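Long-range contact in 3-oxo-tetronate kinase (PDB 1YZY), which phosphorylates 3-oxo-tetronate at the expense of ATP, giving 3-oxo-tetronate 4-phosphate: residues L2-A16 against V41-N53. Residues are numbered along the deposited sequence; the frame is centred on the assembly and turned at random.
Sequences LGVIADDFTGASDIA and VDAIVISLKSRSN
Val45 lies side by side with Val4, its CG2 3.8 Å from Val4 CB, and both its methyls also meet the helix that begins at Phe9. With CG1 anti to the backbone N, that methyl sits 3.9 Å from Ala12 CB and also meets Ile15 CG2, while CG2 reaches Ala16 CB. Ala12 comes still closer to Ser47, CB to CB at 3.5 Å, and Ser47 OG lies at the edge of the Phe9 ring, near its plane. With Ala12 and Ala16 facing the sheet side built by Val4, Ala6, Val45 and Ser47, the axis of helix segment 9-16 passes 8.0 Å from that of strand 43-47; on the opposite face Ile5 CG2 packs alongside Leu48 CD1, and Leu69 of helix 55-71 touches Ile5 and Ile44. Strands 3-6 and 43-47 are parallel neighbours, laced by alternating backbone bonds from Leu2 N to Asp42 O through to Leu48 N to Ala6 O; strand 77-80 pairs with the other edge of 3-6. Beyond the strand ends, Arg51 spans two consecutive carboxylates. Its chain bends at chi3 (-72°), bringing NH1 2.6 Å from Asp7 OD2 and NH2 2.8 Å from Asp8 OD2. The guanidinium is turned 75° from the Asp7 carboxylate and 55° from that of Asp8, so neither pair forms a flat, two-pronged bridge, and Asp8 CB lies over one guanidinium face. Asp8 is also the N-cap of the helix: its OD1 accepts from Gly11 N at 2.9 Å, the donor standing above the carboxylate plane. With OD1 taking the Gly11 N-H and OD2 the arginine, this carboxylate is held through both oxygens and ties the strand-to-helix turn of the sugar-binding domain to the loop after strand 43-47.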
ATOM      1  N   LEU A   2     -11.704  -8.774  -8.852  1.00 17.12           N
ATOM      2  CA  LEU A   2     -10.390  -9.188  -8.261  1.00 18.63           C
ATOM      3  C   LEU A   2     -10.261  -8.782  -6.800  1.00 20.35           C
ATOM      4  O   LEU A   2     -10.290  -7.598  -6.475  1.00 19.45           O
ATOM      5  CB  LEU A   2      -9.213  -8.588  -9.044  1.00 18.43           C
ATOM      6  CG  LEU A   2      -7.790  -8.897  -8.532  1.00 29.26           C
ATOM      7  CD1 LEU A   2      -7.416 -10.361  -8.762  1.00 23.57           C
ATOM      8  CD2 LEU A   2      -6.778  -8.009  -9.231  1.00 29.92           C
ATOM      9  N   GLY A   3     -10.093  -9.772  -5.928  1.00 20.93           N
ATOM     10  CA  GLY A   3      -9.946  -9.497  -4.514  1.00 14.55           C
ATOM     11  C   GLY A   3      -8.536  -9.767  -4.034  1.00 20.13           C
ATOM     12  O   GLY A   3      -8.064 -10.891  -4.103  1.00 17.44           O
ATOM     13  N   VAL A   4      -7.854  -8.738  -3.554  1.00 15.24           N
ATOM     14  CA  VAL A   4      -6.498  -8.899  -3.063  1.00 14.81           C
ATOM     15  C   VAL A   4      -6.507  -8.916  -1.543  1.00 19.70           C
ATOM     16  O   VAL A   4      -7.208  -8.124  -0.913  1.00 17.64           O
ATOM     17  CB  VAL A   4      -5.602  -7.745  -3.538  1.00 17.47           C
ATOM     18  CG1 VAL A   4      -4.170  -7.941  -3.042  1.00  9.67           C
ATOM     19  CG2 VAL A   4      -5.657  -7.626  -5.074  1.00 10.60           C
ATOM     20  N   ILE A   5      -5.765  -9.852  -0.962  1.00 18.67           N
ATOM     21  CA  ILE A   5      -5.652  -9.970   0.483  1.00 17.90           C
ATOM     22  C   ILE A   5      -4.189  -9.759   0.813  1.00 13.74           C
ATOM     23  O   ILE A   5      -3.376 -10.662   0.637  1.00 18.58           O
ATOM     24  CB  ILE A   5      -6.090 -11.352   0.973  1.00 23.33           C
ATOM     25  CG1 ILE A   5      -7.561 -11.579   0.627  1.00 25.18           C
ATOM     26  CG2 ILE A   5      -5.885 -11.463   2.484  1.00 20.40           C
ATOM     27  CD1 ILE A   5      -8.056 -12.963   0.939  1.00 21.80           C
ATOM     28  N   ALA A   6      -3.854  -8.557   1.267  1.00 15.67           N
ATOM     29  CA  ALA A   6      -2.476  -8.216   1.592  1.00 15.19           C
ATOM     30  C   ALA A   6      -2.110  -8.403   3.066  1.00 17.47           C
ATOM     31  O   ALA A   6      -2.891  -8.058   3.953  1.00 15.40           O
ATOM     32  CB  ALA A   6      -2.197  -6.807   1.151  1.00 10.98           C
ATOM     33  N   ASP A   7      -0.901  -8.908   3.306  1.00 18.88           N
ATOM     34  CA  ASP A   7      -0.400  -9.182   4.653  1.00 21.13           C
ATOM     35  C   ASP A   7       0.270  -8.018   5.396  1.00 20.09           C
ATOM     36  O   ASP A   7       0.921  -8.214   6.431  1.00 16.62           O
ATOM     37  CB  ASP A   7       0.512 -10.427   4.640  1.00 20.47           C
ATOM     38  CG  ASP A   7       1.919 -10.147   4.113  1.00 17.64           C
ATOM     39  OD1 ASP A   7       2.114  -9.248   3.263  1.00 23.65           O
ATOM     40  OD2 ASP A   7       2.846 -10.846   4.568  1.00 21.03           O
ATOM     41  N   ASP A   8       0.208  -6.828   4.811  1.00 23.76           N
ATOM     42  CA  ASP A   8       0.751  -5.632   5.455  1.00 25.75           C
ATOM     43  C   ASP A   8       0.249  -4.375   4.744  1.00 24.59           C
ATOM     44  O   ASP A   8      -0.254  -4.450   3.619  1.00 20.88           O
ATOM     45  CB  ASP A   8       2.288  -5.676   5.575  1.00 24.34           C
ATOM     46  CG  ASP A   8       3.002  -5.181   4.332  1.00 19.98           C
ATOM     47  OD1 ASP A   8       2.467  -5.370   3.219  1.00 20.36           O
ATOM     48  OD2 ASP A   8       4.108  -4.615   4.479  1.00 21.21           O
ATOM     49  N   PHE A   9       0.396  -3.229   5.402  1.00 21.96           N
ATOM     50  CA  PHE A   9      -0.071  -1.967   4.850  1.00 21.26           C
ATOM     51  C   PHE A   9       0.713  -1.457   3.641  1.00 17.60           C
ATOM     52  O   PHE A   9       0.122  -1.102   2.627  1.00 16.32           O
ATOM     53  CB  PHE A   9      -0.121  -0.889   5.940  1.00 24.10           C
ATOM     54  CG  PHE A   9      -0.772   0.376   5.492  1.00 30.45           C
ATOM     55  CD1 PHE A   9      -2.141   0.413   5.246  1.00 29.47           C
ATOM     56  CD2 PHE A   9      -0.012   1.513   5.248  1.00 30.94           C
ATOM     57  CE1 PHE A   9      -2.743   1.558   4.755  1.00 31.65           C
ATOM     58  CE2 PHE A   9      -0.606   2.664   4.755  1.00 33.90           C
ATOM     59  CZ  PHE A   9      -1.974   2.686   4.508  1.00 29.21           C
ATOM     60  N   THR A  10       2.033  -1.366   3.779  1.00 19.36           N
ATOM     61  CA  THR A  10       2.896  -0.896   2.700  1.00 21.96           C
ATOM     62  C   THR A  10       2.677  -1.722   1.415  1.00 21.15           C
ATOM     63  O   THR A  10       2.632  -1.177   0.300  1.00 17.65           O
ATOM     64  CB  THR A  10       4.376  -0.984   3.109  1.00 26.91           C
ATOM     65  OG1 THR A  10       4.535  -0.519   4.455  1.00 29.59           O
ATOM     66  CG2 THR A  10       5.225  -0.120   2.202  1.00 25.64           C
ATOM     67  N   GLY A  11       2.591  -3.040   1.581  1.00 17.10           N
ATOM     68  CA  GLY A  11       2.365  -3.922   0.456  1.00 14.22           C
ATOM     69  C   GLY A  11       0.992  -3.714  -0.149  1.00 16.02           C
ATOM     70  O   GLY A  11       0.841  -3.775  -1.371  1.00 16.80           O
ATOM     71  N   ALA A  12      -0.023  -3.519   0.695  1.00 13.81           N
ATOM     72  CA  ALA A  12      -1.379  -3.295   0.197  1.00 15.68           C
ATOM     73  C   ALA A  12      -1.432  -2.011  -0.631  1.00 14.69           C
ATOM     74  O   ALA A  12      -2.050  -1.984  -1.692  1.00 20.35           O
ATOM     75  CB  ALA A  12      -2.379  -3.236   1.342  1.00  8.35           C
ATOM     76  N   SER A  13      -0.786  -0.960  -0.143  1.00 14.76           N
ATOM     77  CA  SER A  13      -0.748   0.314  -0.845  1.00 18.79           C
ATOM     78  C   SER A  13       0.012   0.143  -2.154  1.00 16.87           C
ATOM     79  O   SER A  13      -0.383   0.665  -3.197  1.00 18.91           O
ATOM     80  CB  SER A  13      -0.027   1.364  -0.000  1.00 14.44           C
ATOM     81  OG  SER A  13      -0.793   1.763   1.118  1.00 31.18           O
ATOM     82  N   ASP A  14       1.129  -0.571  -2.076  1.00 16.92           N
ATOM     83  CA  ASP A  14       1.983  -0.819  -3.231  1.00 18.94           C
ATOM     84  C   ASP A  14       1.270  -1.513  -4.387  1.00 16.67           C
ATOM     85  O   ASP A  14       1.247  -0.991  -5.507  1.00 19.16           O
ATOM     86  CB  ASP A  14       3.192  -1.636  -2.826  1.00 25.82           C
ATOM     87  CG  ASP A  14       4.279  -1.642  -3.874  1.00 35.95           C
ATOM     88  OD1 ASP A  14       4.943  -0.602  -4.051  1.00 39.59           O
ATOM     89  OD2 ASP A  14       4.483  -2.693  -4.515  1.00 41.08           O
ATOM     90  N   ILE A  15       0.684  -2.679  -4.119  1.00 13.35           N
ATOM     91  CA  ILE A  15      -0.007  -3.420  -5.162  1.00  9.31           C
ATOM     92  C   ILE A  15      -1.212  -2.656  -5.674  1.00 13.59           C
ATOM     93  O   ILE A  15      -1.508  -2.703  -6.870  1.00 17.95           O
ATOM     94  CB  ILE A  15      -0.402  -4.862  -4.719  1.00 14.53           C
ATOM     95  CG1 ILE A  15      -0.783  -5.709  -5.940  1.00  9.85           C
ATOM     96  CG2 ILE A  15      -1.574  -4.843  -3.727  1.00 11.74           C
ATOM     97  CD1 ILE A  15      -1.040  -7.176  -5.621  1.00 13.98           C
ATOM     98  N   ALA A  16      -1.890  -1.934  -4.777  1.00 15.84           N
ATOM     99  CA  ALA A  16      -3.074  -1.152  -5.141  1.00 18.19           C
ATOM    100  C   ALA A  16      -2.727  -0.066  -6.154  1.00 16.35           C
ATOM    101  O   ALA A  16      -3.516   0.216  -7.058  1.00 12.35           O
ATOM    102  CB  ALA A  16      -3.717  -0.545  -3.901  1.00 21.09           C
ATOM    103  N   VAL A  41     -16.169  -1.592  -8.404  1.00 29.89           N
ATOM    104  CA  VAL A  41     -14.790  -1.414  -8.876  1.00 28.57           C
ATOM    105  C   VAL A  41     -14.231  -2.708  -9.470  1.00 24.90           C
ATOM    106  O   VAL A  41     -14.853  -3.766  -9.360  1.00 20.45           O
ATOM    107  CB  VAL A  41     -13.835  -0.924  -7.753  1.00 26.16           C
ATOM    108  CG1 VAL A  41     -14.218   0.483  -7.316  1.00 24.87           C
ATOM    109  CG2 VAL A  41     -13.848  -1.889  -6.580  1.00 19.35           C
ATOM    110  N   ASP A  42     -13.062  -2.610 -10.101  1.00 20.65           N
ATOM    111  CA  ASP A  42     -12.406  -3.751 -10.731  1.00 21.05           C
ATOM    112  C   ASP A  42     -11.606  -4.586  -9.742  1.00 19.51           C
ATOM    113  O   ASP A  42     -11.447  -5.792  -9.930  1.00 18.56           O
ATOM    114  CB  ASP A  42     -11.454  -3.282 -11.838  1.00 17.61           C
ATOM    115  CG  ASP A  42     -12.152  -2.514 -12.932  1.00 21.95           C
ATOM    116  OD1 ASP A  42     -13.289  -2.885 -13.304  1.00 27.18           O
ATOM    117  OD2 ASP A  42     -11.547  -1.541 -13.432  1.00 17.98           O
ATOM    118  N   ALA A  43     -11.062  -3.931  -8.721  1.00 17.75           N
ATOM    119  CA  ALA A  43     -10.256  -4.608  -7.709  1.00 17.53           C
ATOM    120  C   ALA A  43     -10.434  -4.024  -6.304  1.00 15.48           C
ATOM    121  O   ALA A  43     -10.597  -2.816  -6.132  1.00 14.77           O
ATOM    122  CB  ALA A  43      -8.772  -4.562  -8.110  1.00 16.48           C
ATOM    123  N   ILE A  44     -10.436  -4.895  -5.305  1.00 16.42           N
ATOM    124  CA  ILE A  44     -10.546  -4.457  -3.925  1.00 15.75           C
ATOM    125  C   ILE A  44      -9.403  -5.107  -3.171  1.00 16.58           C
ATOM    126  O   ILE A  44      -9.244  -6.320  -3.217  1.00 14.71           O
ATOM    127  CB  ILE A  44     -11.871  -4.887  -3.271  1.00 19.96           C
ATOM    128  CG1 ILE A  44     -13.061  -4.362  -4.076  1.00 19.57           C
ATOM    129  CG2 ILE A  44     -11.940  -4.349  -1.841  1.00 14.41           C
ATOM    130  CD1 ILE A  44     -14.397  -4.915  -3.622  1.00 16.92           C
ATOM    131  N   VAL A  45      -8.579  -4.288  -2.527  1.00  9.97           N
ATOM    132  CA  VAL A  45      -7.450  -4.762  -1.747  1.00  9.49           C
ATOM    133  C   VAL A  45      -7.734  -4.602  -0.245  1.00 14.05           C
ATOM    134  O   VAL A  45      -8.071  -3.512   0.205  1.00 18.73           O
ATOM    135  CB  VAL A  45      -6.179  -3.934  -2.060  1.00  8.83           C
ATOM    136  CG1 VAL A  45      -4.989  -4.481  -1.292  1.00  9.38           C
ATOM    137  CG2 VAL A  45      -5.889  -3.927  -3.548  1.00  7.50           C
ATOM    138  N   ILE A  46      -7.626  -5.680   0.524  1.00 15.16           N
ATOM    139  CA  ILE A  46      -7.828  -5.593   1.972  1.00 16.24           C
ATOM    140  C   ILE A  46      -6.474  -5.692   2.672  1.00 17.48           C
ATOM    141  O   ILE A  46      -5.756  -6.673   2.529  1.00 18.85           O
ATOM    142  CB  ILE A  46      -8.800  -6.677   2.515  1.00 17.67           C
ATOM    143  CG1 ILE A  46     -10.213  -6.407   2.003  1.00 18.07           C
ATOM    144  CG2 ILE A  46      -8.809  -6.673   4.057  1.00 10.83           C
ATOM    145  CD1 ILE A  46     -11.235  -7.388   2.510  1.00 24.01           C
ATOM    146  N   SER A  47      -6.114  -4.620   3.367  1.00 20.96           N
ATOM    147  CA  SER A  47      -4.862  -4.506   4.105  1.00 20.39           C
ATOM    148  C   SER A  47      -4.976  -5.101   5.510  1.00 23.32           C
ATOM    149  O   SER A  47      -5.859  -4.720   6.290  1.00 17.22           O
ATOM    150  CB  SER A  47      -4.459  -3.023   4.175  1.00 21.33           C
ATOM    151  OG  SER A  47      -3.849  -2.680   5.408  1.00 32.54           O
ATOM    152  N   LEU A  48      -4.095  -6.052   5.818  1.00 19.07           N
ATOM    153  CA  LEU A  48      -4.077  -6.704   7.127  1.00 22.39           C
ATOM    154  C   LEU A  48      -2.735  -6.479   7.822  1.00 22.70           C
ATOM    155  O   LEU A  48      -1.884  -5.729   7.333  1.00 25.88           O
ATOM    156  CB  LEU A  48      -4.335  -8.209   6.987  1.00 16.98           C
ATOM    157  CG  LEU A  48      -5.630  -8.724   6.346  1.00 19.86           C
ATOM    158  CD1 LEU A  48      -5.501 -10.215   6.059  1.00 20.51           C
ATOM    159  CD2 LEU A  48      -6.831  -8.458   7.242  1.00 20.50           C
ATOM    160  N   LYS A  49      -2.588  -7.069   9.004  1.00 20.38           N
ATOM    161  CA  LYS A  49      -1.352  -6.986   9.783  1.00 27.82           C
ATOM    162  C   LYS A  49      -0.980  -8.442  10.070  1.00 28.71           C
ATOM    163  O   LYS A  49      -0.621  -8.801  11.195  1.00 26.62           O
ATOM    164  CB  LYS A  49      -1.594  -6.247  11.110  1.00 33.92           C
ATOM    165  CG  LYS A  49      -2.034  -4.781  11.003  1.00 39.38           C
ATOM    166  CD  LYS A  49      -2.384  -4.221  12.391  1.00 46.33           C
ATOM    167  CE  LYS A  49      -3.060  -2.847  12.330  1.00 44.61           C
ATOM    168  NZ  LYS A  49      -2.122  -1.726  12.035  1.00 49.91           N
ATOM    169  N   SER A  50      -1.013  -9.260   9.025  1.00 27.26           N
ATOM    170  CA  SER A  50      -0.755 -10.686   9.141  1.00 19.91           C
ATOM    171  C   SER A  50       0.566 -11.185   8.553  1.00 23.20           C
ATOM    172  O   SER A  50       0.599 -12.312   8.055  1.00 25.83           O
ATOM    173  CB  SER A  50      -1.877 -11.434   8.436  1.00 22.22           C
ATOM    174  OG  SER A  50      -2.051 -10.931   7.122  1.00 21.04           O
ATOM    175  N   ARG A  51       1.651 -10.424   8.656  1.00 22.69           N
ATOM    176  CA  ARG A  51       2.920 -10.941   8.148  1.00 24.86           C
ATOM    177  C   ARG A  51       3.630 -11.849   9.164  1.00 29.85           C
ATOM    178  O   ARG A  51       4.242 -12.857   8.782  1.00 27.17           O
ATOM    179  CB  ARG A  51       3.843  -9.789   7.721  1.00 23.55           C
ATOM    180  CG  ARG A  51       5.161 -10.258   7.088  1.00 27.83           C
ATOM    181  CD  ARG A  51       6.198  -9.106   7.005  1.00 28.83           C
ATOM    182  NE  ARG A  51       5.958  -8.040   6.030  1.00 33.57           N
ATOM    183  CZ  ARG A  51       5.405  -8.212   4.833  1.00 26.42           C
ATOM    184  NH1 ARG A  51       5.023  -9.421   4.422  1.00 46.43           N
ATOM    185  NH2 ARG A  51       5.202  -7.164   4.049  1.00 35.48           N
ATOM    186  N   SER A  52       3.562 -11.488  10.445  1.00 23.63           N
ATOM    187  CA  SER A  52       4.214 -12.275  11.487  1.00 24.98           C
ATOM    188  C   SER A  52       3.461 -12.382  12.821  1.00 22.41           C
ATOM    189  O   SER A  52       4.065 -12.618  13.873  1.00 23.15           O
ATOM    190  CB  SER A  52       5.640 -11.765  11.714  1.00 18.94           C
ATOM    191  OG  SER A  52       5.675 -10.366  11.943  1.00 27.65           O
ATOM    192  N   ASN A  53       2.145 -12.207  12.774  1.00 23.22           N
ATOM    193  CA  ASN A  53       1.300 -12.314  13.959  1.00 27.26           C
ATOM    194  C   ASN A  53       1.023 -13.810  14.177  1.00 29.26           C
ATOM    195  O   ASN A  53       1.481 -14.642  13.398  1.00 32.37           O
ATOM    196  CB  ASN A  53      -0.010 -11.538  13.738  1.00 25.32           C
ATOM    197  CG  ASN A  53      -0.843 -12.110  12.608  1.00 27.75           C
ATOM    198  OD1 ASN A  53      -0.313 -12.701  11.671  1.00 25.77           O
ATOM    199  ND2 ASN A  53      -2.156 -11.945  12.697  1.00 25.34           N
TER